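Local coordinates for protein DNA polymerase (Bacillus phage phi29, PDB 2PY5) that replicates the viral genome by protein-primed, strand-displacing DNA synthesis with high processivity and fidelity, and carries a 3'-5' exonuclease in its N-terminal part, at residues Thr231-Asp235 and Arg236-Lys240; Leu326-Asn330 and Val331-Leu335; Leu335-His339 and Tyr340-Asn344; Glu466-Asp469 and Val470-Asp473; Ser487-Arg491 and Ala492-Arg496. The protein carries 2 engineered substitutions. All coordinates share one frame; numbering follows the deposited sequence. Where two conformers were deposited one is given.

Contact 1. Residues Thr231-Asp235 and Arg236-Lys240; sequences TWLND and RFKEK. With EDO (1,2-ethanediol), chain K.
The backbone folds back on itself right after strand 231-233, with F237 N donating to N234 O (2.9 Å) and K238 N donating to D235 O (3.2 Å), so that two four-residue turns overlap. The N234 side chain strengthens the first of them. Its CG stands anti to the backbone N (chi1 -171°), which leaves the amide beside its own carbonyl carbon and lets OD1 accept from R236 N at 3.1 Å; the bond is fairly straight, but the donor sits well above the amide plane. The other end of the amide works outside the turn. N234 ND2 donates to I452 O on the neighbouring strand and also to O1 of a 1,2-ethanediol, probably from the crystallisation liquor, at 3.0 Å. R236 reaches the same diol: NE comes in at 2.8 Å from O1, which lies at the edge of the guanidinium, and the amide and guanidinium planes are nearly perpendicular. F237 turns the edge of its ring to N234 ND2, with CE1 4.0 Å from that nitrogen, while its side chain packs on I453. D235 and K238 run side by side on the exposed flank, but their charged ends stay apart, K238 NZ making a long, weak ion pair with E314. At the inner flank L233 CD2 lies 4.2 Å from K238 CA. The chain then leaves through a type II turn, F237 to K240, into strand 241-250. An Asx turn at N234 built into successive beta turns thus makes a compact connection between two strands of the antiparallel sheet of the polymerase domain.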
# COMPACT_ATOMS: atom_id res chain seq x y z
N THR F 231 5.71 -4.10 13.73
CA THR F 231 7.02 -4.40 13.16
C THR F 231 8.06 -4.08 14.22
O THR F 231 8.17 -2.94 14.66
CB THR F 231 7.29 -3.56 11.89
OG1 THR F 231 6.21 -3.72 10.96
CG2 THR F 231 8.59 -3.95 11.25
N TRP F 232 8.86 -5.07 14.60
CA TRP F 232 9.74 -4.98 15.76
C TRP F 232 10.92 -5.92 15.65
O TRP F 232 10.75 -7.10 15.35
CB TRP F 232 8.95 -5.31 17.03
CG TRP F 232 9.76 -5.42 18.29
CD1 TRP F 232 10.30 -4.40 19.01
CD2 TRP F 232 10.12 -6.62 18.97
NE1 TRP F 232 10.95 -4.88 20.10
CE2 TRP F 232 10.87 -6.25 20.10
CE3 TRP F 232 9.89 -7.98 18.73
CZ2 TRP F 232 11.36 -7.17 21.00
CZ3 TRP F 232 10.40 -8.90 19.63
CH2 TRP F 232 11.13 -8.50 20.74
N LEU F 233 12.11 -5.38 15.91
CA LEU F 233 13.35 -6.16 16.01
C LEU F 233 13.82 -6.21 17.45
O LEU F 233 14.01 -5.16 18.10
CB LEU F 233 14.44 -5.53 15.15
CG LEU F 233 15.81 -6.19 15.17
CD1 LEU F 233 15.77 -7.64 14.77
CD2 LEU F 233 16.79 -5.41 14.28
N ASN F 234 13.99 -7.42 17.95
CA ASN F 234 14.51 -7.68 19.28
C ASN F 234 15.92 -7.14 19.38
O ASN F 234 16.79 -7.58 18.65
CB ASN F 234 14.48 -9.19 19.53
CG ASN F 234 14.78 -9.57 20.95
OD1 ASN F 234 15.33 -8.77 21.73
ND2 ASN F 234 14.47 -10.82 21.30
N ASP F 235 16.13 -6.19 20.30
CA ASP F 235 17.48 -5.62 20.51
C ASP F 235 18.58 -6.67 20.73
O ASP F 235 19.74 -6.44 20.38
CB ASP F 235 17.45 -4.66 21.71
CG ASP F 235 16.93 -3.28 21.36
OD1 ASP F 235 16.87 -2.91 20.15
OD2 ASP F 235 16.58 -2.54 22.31
N ARG F 236 18.22 -7.81 21.32
CA ARG F 236 19.14 -8.93 21.51
C ARG F 236 19.87 -9.34 20.24
O ARG F 236 21.02 -9.79 20.29
CB ARG F 236 18.39 -10.14 22.08
CG ARG F 236 19.26 -11.33 22.35
CD ARG F 236 18.72 -12.18 23.46
NE ARG F 236 17.73 -13.15 23.00
CZ ARG F 236 18.01 -14.36 22.53
NH1 ARG F 236 19.27 -14.78 22.38
NH2 ARG F 236 17.02 -15.17 22.16
N PHE F 237 19.19 -9.17 19.10
CA PHE F 237 19.69 -9.61 17.78
C PHE F 237 20.10 -8.48 16.84
O PHE F 237 20.57 -8.74 15.72
CB PHE F 237 18.63 -10.48 17.11
CG PHE F 237 18.39 -11.76 17.83
CD1 PHE F 237 17.28 -11.93 18.64
CD2 PHE F 237 19.31 -12.78 17.75
CE1 PHE F 237 17.07 -13.11 19.31
CE2 PHE F 237 19.11 -13.96 18.44
CZ PHE F 237 17.98 -14.12 19.22
N LYS F 238 19.98 -7.24 17.28
CA LYS F 238 20.31 -6.08 16.46
C LYS F 238 21.77 -6.09 16.01
O LYS F 238 22.69 -6.05 16.84
CB LYS F 238 20.03 -4.79 17.23
CG LYS F 238 20.13 -3.53 16.38
CD LYS F 238 19.52 -2.34 17.10
CE LYS F 238 19.33 -1.15 16.18
NZ LYS F 238 18.56 -0.04 16.82
N GLU F 239 21.97 -6.17 14.69
CA GLU F 239 23.29 -6.11 14.06
C GLU F 239 24.17 -7.34 14.35
O GLU F 239 25.37 -7.31 14.09
CB GLU F 239 24.03 -4.80 14.41
CG GLU F 239 23.33 -3.55 13.91
CD GLU F 239 24.03 -2.26 14.30
OE1 GLU F 239 25.18 -2.04 13.87
OE2 GLU F 239 23.42 -1.45 15.02
N LYS F 240 23.57 -8.42 14.85
CA LYS F 240 24.29 -9.64 15.20
C LYS F 240 24.21 -10.66 14.07
O LYS F 240 23.19 -10.76 13.38
CB LYS F 240 23.70 -10.28 16.47
CG LYS F 240 23.65 -9.37 17.69
CD LYS F 240 25.03 -8.92 18.11
CE LYS F 240 24.97 -8.07 19.38
NZ LYS F 240 26.32 -7.54 19.75
C1 EDO K . 14.52 -12.35 24.64
O1 EDO K . 15.56 -11.63 23.98
C2 EDO K . 14.97 -13.77 25.01
O2 EDO K . 15.73 -13.78 26.23

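Contact 2. Residues Leu326-Asn330 and Val331-Leu335; sequences LWLSN and VDLEL
D332 reaches back to S329, and its side chain can be followed outward atom by atom. CB lies 3.6 Å from S329 OG and also faces the methyl CD2 of L328. CG, anti to the carbonyl carbon (chi1 -66°), swings the carboxylate over the serine, 3.4 Å from the same hydroxyl. OD2 ends the path: S329 OG donates to it at 2.7 Å, approaching from above the carboxylate plane. The same OD2 takes a bond from water 1, which in turn accepts from S329 N at 2.9 Å, and it forms a salt bridge with R438, a residue probably involved in binding template-primer structures. While donating to OD2, S329 OG accepts from D332 N at 3.1 Å in a nearly straight bond. S329 is therefore the N-cap of helix 330-339; besides its direct bond to S329 OG, D332 reaches the backbone N-H of the cap only through water, a water-mediated variant of the capping box. The carboxylate lies close to the start of the helix and to an arginine, surroundings that would be expected to favour its charged form. Strand 324-329 passes into the helix at 104° between the short axes, within the part of the polymerase usually assigned to TPR1, an insertion of protein-primed family B enzymes. Beside the cap, L328 CD1 meets L333 CD1 at 4.0 Å, the two leucines crossing at about a right angle. S329 O receives L333 N almost end-on at 2.8 Å. N330, whose OD1 is held by H284 N, leaves its own carbonyl to E334 N.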
# COMPACT_ATOMS: atom_id res chain seq x y z
N LEU F 326 -3.01 8.34 25.08
CA LEU F 326 -3.34 7.30 24.12
C LEU F 326 -4.83 7.06 24.02
O LEU F 326 -5.54 7.10 25.01
CB LEU F 326 -2.69 5.99 24.57
CG LEU F 326 -1.18 6.00 24.79
CD1 LEU F 326 -0.76 4.80 25.62
CD2 LEU F 326 -0.46 6.03 23.46
N TRP F 327 -5.29 6.78 22.80
CA TRP F 327 -6.62 6.22 22.56
C TRP F 327 -6.39 4.80 22.07
O TRP F 327 -5.78 4.61 21.01
CB TRP F 327 -7.35 7.03 21.50
CG TRP F 327 -7.72 8.39 21.94
CD1 TRP F 327 -6.88 9.45 22.09
CD2 TRP F 327 -9.03 8.85 22.28
NE1 TRP F 327 -7.60 10.56 22.50
CE2 TRP F 327 -8.92 10.21 22.62
CE3 TRP F 327 -10.30 8.25 22.31
CZ2 TRP F 327 -10.01 10.99 23.00
CZ3 TRP F 327 -11.39 9.02 22.71
CH2 TRP F 327 -11.24 10.37 23.05
N LEU F 328 -6.89 3.81 22.82
CA LEU F 328 -6.61 2.40 22.56
C LEU F 328 -7.87 1.58 22.46
O LEU F 328 -8.75 1.68 23.31
CB LEU F 328 -5.76 1.80 23.70
CG LEU F 328 -4.40 2.47 23.96
CD1 LEU F 328 -3.76 1.87 25.18
CD2 LEU F 328 -3.50 2.29 22.76
N SER F 329 -7.94 0.75 21.43
CA SER F 329 -8.95 -0.32 21.41
C SER F 329 -8.77 -1.19 22.65
O SER F 329 -7.68 -1.29 23.22
CB SER F 329 -8.79 -1.17 20.15
OG SER F 329 -7.64 -2.02 20.22
N ASN F 330 -9.81 -1.90 23.06
CA ASN F 330 -9.67 -2.78 24.22
C ASN F 330 -8.62 -3.89 23.99
O ASN F 330 -7.98 -4.35 24.94
CB ASN F 330 -11.02 -3.40 24.67
CG ASN F 330 -11.73 -4.18 23.58
OD1 ASN F 330 -12.39 -3.59 22.72
ND2 ASN F 330 -11.62 -5.51 23.62
N VAL F 331 -8.46 -4.30 22.73
CA VAL F 331 -7.48 -5.30 22.37
C VAL F 331 -6.07 -4.75 22.67
O VAL F 331 -5.25 -5.41 23.31
CB VAL F 331 -7.60 -5.65 20.88
CG1 VAL F 331 -6.49 -6.61 20.49
CG2 VAL F 331 -8.98 -6.31 20.58
N ASP F 332 -5.80 -3.55 22.18
CA ASP F 332 -4.49 -2.92 22.43
C ASP F 332 -4.27 -2.58 23.90
O ASP F 332 -3.14 -2.72 24.42
CB ASP F 332 -4.34 -1.65 21.58
CG ASP F 332 -4.29 -1.93 20.10
OD1 ASP F 332 -3.35 -2.60 19.66
OD2 ASP F 332 -5.17 -1.44 19.36
N LEU F 333 -5.33 -2.16 24.57
CA LEU F 333 -5.25 -1.79 25.99
C LEU F 333 -4.93 -3.02 26.85
O LEU F 333 -4.09 -2.97 27.76
CB LEU F 333 -6.58 -1.16 26.43
CG LEU F 333 -6.66 -0.83 27.91
CD1 LEU F 333 -5.62 0.22 28.31
CD2 LEU F 333 -8.06 -0.37 28.28
N GLU F 334 -5.57 -4.16 26.57
CA GLU F 334 -5.26 -5.35 27.34
C GLU F 334 -3.82 -5.85 27.09
O GLU F 334 -3.15 -6.31 28.01
CB GLU F 334 -6.29 -6.43 27.12
CG GLU F 334 -7.68 -6.04 27.69
CD GLU F 334 -7.71 -5.69 29.21
OE1 GLU F 334 -6.89 -6.19 30.03
OE2 GLU F 334 -8.60 -4.91 29.60
N LEU F 335 -3.36 -5.73 25.85
CA LEU F 335 -1.96 -6.07 25.55
C LEU F 335 -1.03 -5.18 26.39
O LEU F 335 -0.04 -5.66 26.96
CB LEU F 335 -1.65 -5.88 24.07
CG LEU F 335 -2.11 -7.03 23.18
CD1 LEU F 335 -2.08 -6.57 21.71
CD2 LEU F 335 -1.23 -8.27 23.39
O HOH W 1 -5.90 1.11 19.34

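Contact 3. Residues Leu335-His339 and Tyr340-Asn344; sequences LMKEH and YDLYN. With EDO (1,2-ethanediol), chain X.
M336 reaches L342 and Y340 with CG anti to the backbone N (chi1 -172°) and a straight continuation to SD, after which the chain bends (chi3 67°) and lays CE against the leucine. M336 CE stands 3.7 Å from L342 CD1, the two side chains meeting at about a right angle. Nearer its root, M336 CG touches Y340 CD1 at 3.9 Å. K337 adds a second wall to the leucine, its CG 4.0 Å from L342 CD1. The backbone passes here from helix 330-339 into strand 340-356 without a loop: Y340, the first residue to leave helical angles, still donates its N-H to M336 O at 2.9 Å, through a rather bent bond. The same carbonyl oxygen lies in the plane of the tyrosine ring, 3.4 Å from Y340 CD1. Helix 330-339 thereby joins two strands, 324-329 and 340-356, that both pair antiparallel with strand 283-294. The hydroxyl of Y340 is gripped by L316 O and the backbone nitrogens of T301 and I302, which fixes the far end of the ring, while F292 meets the ring at a steep angle. The ring of H339 leads away from the strand, its ND1 bonded to I299 O.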
# COMPACT_ATOMS: atom_id res chain seq x y z
N LEU F 335 -3.36 -5.73 25.85
CA LEU F 335 -1.96 -6.07 25.55
C LEU F 335 -1.03 -5.18 26.39
O LEU F 335 -0.04 -5.66 26.96
CB LEU F 335 -1.65 -5.88 24.07
CG LEU F 335 -2.11 -7.03 23.18
CD1 LEU F 335 -2.08 -6.57 21.71
CD2 LEU F 335 -1.23 -8.27 23.39
N MET F 336 -1.33 -3.90 26.43
CA MET F 336 -0.47 -2.93 27.13
C MET F 336 -0.43 -3.25 28.62
O MET F 336 0.63 -3.25 29.25
CB MET F 336 -0.98 -1.52 26.91
CG MET F 336 -0.03 -0.45 27.44
SD MET F 336 -0.65 1.22 27.27
CE MET F 336 -2.05 1.25 28.37
N LYS F 337 -1.61 -3.50 29.19
CA LYS F 337 -1.69 -3.77 30.62
C LYS F 337 -0.95 -5.04 31.00
O LYS F 337 -0.39 -5.13 32.09
CB LYS F 337 -3.17 -3.82 31.09
CG LYS F 337 -3.87 -2.50 30.97
CD LYS F 337 -5.37 -2.58 31.26
CE LYS F 337 -5.69 -2.39 32.70
NZ LYS F 337 -7.15 -2.11 32.89
N GLU F 338 -0.92 -6.03 30.10
CA GLU F 338 -0.16 -7.26 30.35
C GLU F 338 1.36 -7.07 30.19
O GLU F 338 2.13 -7.60 30.95
CB GLU F 338 -0.60 -8.40 29.45
CG GLU F 338 0.21 -9.66 29.73
CD GLU F 338 -0.23 -10.90 28.98
OE1 GLU F 338 -1.27 -10.86 28.29
OE2 GLU F 338 0.48 -11.92 29.11
N HIS F 339 1.75 -6.31 29.17
CA HIS F 339 3.16 -6.20 28.85
C HIS F 339 3.91 -5.14 29.65
O HIS F 339 5.14 -5.18 29.70
CB HIS F 339 3.33 -5.93 27.34
CG HIS F 339 3.08 -7.13 26.48
ND1 HIS F 339 3.99 -7.59 25.56
CD2 HIS F 339 2.02 -7.97 26.43
CE1 HIS F 339 3.49 -8.68 24.97
NE2 HIS F 339 2.29 -8.91 25.46
N TYR F 340 3.19 -4.22 30.27
CA TYR F 340 3.80 -3.07 30.96
C TYR F 340 3.30 -2.90 32.37
O TYR F 340 2.15 -3.22 32.67
CB TYR F 340 3.46 -1.76 30.23
CG TYR F 340 4.09 -1.59 28.88
CD1 TYR F 340 3.47 -2.09 27.73
CD2 TYR F 340 5.26 -0.89 28.73
CE1 TYR F 340 4.04 -1.91 26.48
CE2 TYR F 340 5.84 -0.71 27.48
CZ TYR F 340 5.21 -1.20 26.37
OH TYR F 340 5.79 -1.04 25.13
N ASP F 341 4.16 -2.35 33.22
CA ASP F 341 3.71 -1.72 34.44
C ASP F 341 3.26 -0.30 34.11
O ASP F 341 3.98 0.45 33.45
CB ASP F 341 4.84 -1.67 35.47
CG ASP F 341 5.27 -3.05 35.94
OD1 ASP F 341 4.39 -3.89 36.23
OD2 ASP F 341 6.49 -3.27 36.03
N LEU F 342 2.06 0.06 34.54
CA LEU F 342 1.53 1.39 34.29
C LEU F 342 1.52 2.23 35.58
O LEU F 342 1.24 1.70 36.67
CB LEU F 342 0.13 1.28 33.72
CG LEU F 342 -0.06 0.45 32.44
CD1 LEU F 342 -1.51 0.54 31.97
CD2 LEU F 342 0.88 0.89 31.34
N TYR F 343 1.86 3.51 35.45
CA TYR F 343 1.94 4.45 36.57
C TYR F 343 1.08 5.65 36.27
O TYR F 343 0.92 6.03 35.12
CB TYR F 343 3.37 4.97 36.80
CG TYR F 343 4.43 3.93 36.80
CD1 TYR F 343 4.47 2.95 37.78
CD2 TYR F 343 5.42 3.93 35.82
CE1 TYR F 343 5.46 1.99 37.80
CE2 TYR F 343 6.42 2.97 35.83
CZ TYR F 343 6.43 2.00 36.81
OH TYR F 343 7.42 1.04 36.82
N ASN F 344 0.52 6.26 37.32
CA ASN F 344 -0.20 7.52 37.19
C ASN F 344 -1.28 7.46 36.11
O ASN F 344 -1.39 8.36 35.27
CB ASN F 344 0.80 8.66 36.92
CG ASN F 344 1.82 8.79 38.02
OD1 ASN F 344 1.47 8.72 39.19
ND2 ASN F 344 3.10 8.96 37.66
C1 EDO X . 0.70 -13.64 25.83
O1 EDO X . 1.18 -13.73 27.17
C2 EDO X . 0.33 -15.02 25.29
O2 EDO X . 1.16 -15.41 24.17

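Contact 4. Residues Glu466-Asp469 and Val470-Asp473; sequences EIPD and VIKD
P468 and I471 form the close-packed side of this surface turn, lying side by side and pointing the same way. I471 CG1 comes to 4.1 Å from P468 CD and to 4.3 Å from I467 CG2, and the isoleucine is the buried residue of the group. Its CG1 occupies the crowded position between backbone N and carbonyl carbon (chi1 71°), which directs CD1 along the proline ring. C448 touches both P468 and I471, and F248 covers I467 and P468, so this side rests on the body of the polymerase domain. The backbone bond I471 N to P468 O, 3.1 Å, ties the same pair together.

The outer side faces solvent and carries the charges; apart from one short bond, its direct polar contacts are long. In that bond K472 folds back over the turn until NZ donates to I467 O at 2.7 Å, coming from well above the carbonyl plane, and I467 CG2 lies against the stem of the lysine. A salt bridge from K472 NZ to D469 OD1 is long, 3.5 Å, and doubtful because D469 was deposited in two conformers. V470, also modelled twice, points outward. Water 2 joins D469 O to D473 N, and K472 N bonds to D469 O at 3.3 Å.

Two overlapping turns, P468 to I471 and D469 to K472, with backbone angles close to type I, thus round off the connection between strands 459-463 and 483-489. They pack through F248 on strand 241-250, which also carries D249 and V250, ligands of the catalytic magnesium; the side chain of I471 is about 9 Å from that of V250.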
# COMPACT_ATOMS: atom_id res chain seq x y z
N GLU F 466 13.14 -26.02 14.76
CA GLU F 466 11.98 -26.84 15.15
C GLU F 466 10.78 -25.98 15.50
O GLU F 466 10.90 -24.93 16.12
CB GLU F 466 12.34 -27.73 16.34
CG GLU F 466 13.52 -28.67 16.08
CD GLU F 466 13.25 -29.74 15.02
OE1 GLU F 466 14.21 -30.42 14.60
OE2 GLU F 466 12.08 -29.92 14.59
N ILE F 467 9.59 -26.43 15.08
CA ILE F 467 8.38 -25.70 15.40
C ILE F 467 8.20 -25.67 16.93
O ILE F 467 8.22 -26.72 17.57
CB ILE F 467 7.14 -26.32 14.73
CG1 ILE F 467 7.26 -26.21 13.20
CG2 ILE F 467 5.87 -25.61 15.19
CD1 ILE F 467 6.27 -27.06 12.44
N PRO F 468 8.05 -24.46 17.52
CA PRO F 468 7.79 -24.41 18.96
C PRO F 468 6.52 -25.17 19.35
O PRO F 468 5.49 -25.04 18.70
CB PRO F 468 7.64 -22.92 19.25
CG PRO F 468 8.29 -22.22 18.12
CD PRO F 468 8.15 -23.11 16.92
N ASP F 469 6.61 -25.96 20.42
CA ASP F 469 5.47 -26.73 20.93
C ASP F 469 4.26 -25.83 21.17
O ASP F 469 3.12 -26.23 20.89
CB ASP F 469 5.84 -27.44 22.24
CG ASP F 469 6.76 -28.64 22.03
OD1 ASP F 469 7.03 -29.03 20.88
OD2 ASP F 469 7.22 -29.20 23.05
N VAL F 470 4.50 -24.62 21.68
CA VAL F 470 3.42 -23.73 22.09
C VAL F 470 2.54 -23.25 20.92
O VAL F 470 1.38 -22.86 21.14
CB VAL F 470 3.96 -22.52 22.90
CG1 VAL F 470 2.82 -21.59 23.30
CG2 VAL F 470 4.67 -23.00 24.15
N ILE F 471 3.08 -23.27 19.69
CA ILE F 471 2.29 -22.86 18.51
C ILE F 471 1.97 -24.00 17.53
O ILE F 471 1.33 -23.77 16.52
CB ILE F 471 2.94 -21.65 17.72
CG1 ILE F 471 4.22 -22.06 16.98
CG2 ILE F 471 3.22 -20.48 18.66
CD1 ILE F 471 4.77 -20.95 16.09
N LYS F 472 2.38 -25.23 17.85
CA LYS F 472 2.14 -26.36 16.95
C LYS F 472 0.70 -26.46 16.47
O LYS F 472 0.45 -26.78 15.30
CB LYS F 472 2.47 -27.68 17.65
CG LYS F 472 3.91 -28.02 17.58
CD LYS F 472 4.13 -29.47 17.97
CE LYS F 472 5.60 -29.79 18.14
NZ LYS F 472 6.48 -28.82 17.47
N ASP F 473 -0.24 -26.20 17.37
CA ASP F 473 -1.66 -26.38 17.09
C ASP F 473 -2.28 -25.27 16.25
O ASP F 473 -3.42 -25.41 15.77
CB ASP F 473 -2.45 -26.57 18.39
CG ASP F 473 -2.40 -25.35 19.30
OD1 ASP F 473 -1.78 -24.32 18.92
OD2 ASP F 473 -2.97 -25.42 20.41
O HOH W 2 0.52 -26.34 20.42

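Contact 5. Residues Ser487-Arg491 and Ala492-Arg496. With EDO (1,2-ethanediol), chain L.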
# COMPACT_ATOMS: atom_id res chain seq x y z
N SER F 487 9.64 -20.66 5.85
CA SER F 487 11.01 -20.91 5.45
C SER F 487 11.88 -21.21 6.65
O SER F 487 11.48 -20.99 7.80
CB SER F 487 11.59 -19.71 4.71
OG SER F 487 11.61 -18.59 5.55
N THR F 488 13.06 -21.74 6.34
CA THR F 488 14.11 -21.96 7.33
C THR F 488 15.41 -21.45 6.74
O THR F 488 15.66 -21.66 5.56
CB THR F 488 14.25 -23.45 7.68
OG1 THR F 488 12.96 -23.96 8.08
CG2 THR F 488 15.29 -23.69 8.78
N PHE F 489 16.20 -20.74 7.55
CA PHE F 489 17.47 -20.19 7.08
C PHE F 489 18.68 -20.77 7.81
O PHE F 489 18.58 -21.25 8.94
CB PHE F 489 17.46 -18.64 7.11
CG PHE F 489 17.15 -18.01 8.47
CD1 PHE F 489 18.15 -17.86 9.44
CD2 PHE F 489 15.89 -17.50 8.74
CE1 PHE F 489 17.88 -17.24 10.65
CE2 PHE F 489 15.62 -16.88 9.93
CZ PHE F 489 16.64 -16.76 10.90
N LYS F 490 19.82 -20.73 7.13
CA LYS F 490 21.10 -21.19 7.67
C LYS F 490 21.78 -20.11 8.50
O LYS F 490 22.45 -20.39 9.49
CB LYS F 490 22.02 -21.64 6.52
CG LYS F 490 23.45 -21.98 6.91
CD LYS F 490 23.58 -23.04 8.03
CE LYS F 490 25.04 -23.44 8.32
NZ LYS F 490 25.92 -22.32 8.72
N ARG F 491 21.62 -18.86 8.06
CA ARG F 491 22.15 -17.74 8.79
C ARG F 491 21.40 -16.49 8.36
O ARG F 491 20.70 -16.50 7.34
CB ARG F 491 23.65 -17.59 8.55
CG ARG F 491 24.03 -17.35 7.13
CD ARG F 491 25.49 -16.90 6.97
NE ARG F 491 25.81 -16.63 5.57
CZ ARG F 491 26.95 -16.08 5.14
NH1 ARG F 491 27.89 -15.70 5.99
NH2 ARG F 491 27.13 -15.87 3.85
N ALA F 492 21.55 -15.44 9.14
CA ALA F 492 20.81 -14.21 8.91
C ALA F 492 21.53 -13.05 9.60
O ALA F 492 22.42 -13.26 10.42
CB ALA F 492 19.38 -14.34 9.40
N LYS F 493 21.16 -11.84 9.22
CA LYS F 493 21.61 -10.64 9.90
C LYS F 493 20.52 -9.57 9.80
O LYS F 493 20.05 -9.25 8.70
CB LYS F 493 22.93 -10.12 9.35
CG LYS F 493 23.49 -8.93 10.16
CD LYS F 493 24.78 -8.39 9.59
CE LYS F 493 26.01 -9.16 10.04
NZ LYS F 493 27.23 -8.35 9.76
N TYR F 494 20.08 -9.10 10.96
CA TYR F 494 19.02 -8.11 11.08
C TYR F 494 19.64 -6.82 11.63
O TYR F 494 20.24 -6.82 12.71
CB TYR F 494 17.93 -8.58 12.05
CG TYR F 494 17.17 -9.81 11.59
CD1 TYR F 494 17.75 -11.09 11.69
CD2 TYR F 494 15.90 -9.71 11.06
CE1 TYR F 494 17.05 -12.23 11.27
CE2 TYR F 494 15.19 -10.84 10.66
CZ TYR F 494 15.78 -12.09 10.75
OH TYR F 494 15.11 -13.21 10.34
N LEU F 495 19.52 -5.74 10.88
CA LEU F 495 20.14 -4.48 11.28
C LEU F 495 19.13 -3.55 11.93
O LEU F 495 19.43 -2.90 12.93
CB LEU F 495 20.74 -3.79 10.06
CG LEU F 495 21.79 -4.56 9.28
CD1 LEU F 495 22.24 -3.74 8.07
CD2 LEU F 495 22.99 -4.96 10.15
N ARG F 496 17.95 -3.46 11.33
CA ARG F 496 16.85 -2.59 11.77
C ARG F 496 15.53 -3.22 11.39
O ARG F 496 15.50 -4.22 10.64
CB ARG F 496 16.94 -1.23 11.06
CG ARG F 496 18.25 -0.49 11.21
CD ARG F 496 18.33 0.14 12.58
NE ARG F 496 19.49 1.02 12.72
CZ ARG F 496 20.67 0.65 13.21
NH1 ARG F 496 20.89 -0.60 13.61
NH2 ARG F 496 21.66 1.53 13.30
C1 EDO L . 27.57 -19.94 6.55
O1 EDO L . 26.32 -20.38 7.06
C2 EDO L . 28.56 -19.82 7.71
O2 EDO L . 29.53 -20.87 7.63
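A492 sets its methyl over one face of the F489 ring, CB lying 3.9 Å from the ring centroid and 29° off its normal, a CH-pi contact. The nearest ring atom, F489 CE1, is 3.5 Å from A492 CB. Farther round the ring, Y494 comes from the opposite direction and brings its OH to 3.7 Å from F489 CE2, at an oblique angle. I242, I453 and Q502 also pack on F489. The phenylalanine ring reaches this place because CG sits between backbone N and carbonyl carbon (chi1 57°), turning the ring back over the strand that follows. Farther out, the chain turns a corner at K490, and R491, at the start of strand 491-496, forms a salt bridge with D503 and a cation-pi contact with F543. The hydroxyl of Y494 is engaged by H461 ND1 and Q502 NE2, and its ring stacks on that of Y500, a residue probably involved in binding template-primer structures. Across the corner the junction is thus held by CH-pi and apolar contact, while the hydroxyl of Y494 is satisfied by H461 and Q502, which probably fixes the tyrosine that stacks on Y500.

All five contacts are local and follow one another along the chain; none encloses or crosses another. Contact 1 closes the turn between strands 231-233 and 241-250. Contact 2 joins the end of strand 324-329 to helix 330-339, and contact 3 begins at the shared L335, where the helix runs on into strand 340-356; L328 and M336 pack together between them. Contact 4 closes a turn in the loop between strands 459-463 and 483-489, and contact 5 rounds the corner into strand 491-496. Far apart in sequence, contacts 1 and 5 meet on one antiparallel sheet, where E239 pairs with R496 in a salt bridge. Contacts 2 and 3 belong to a separate sheet.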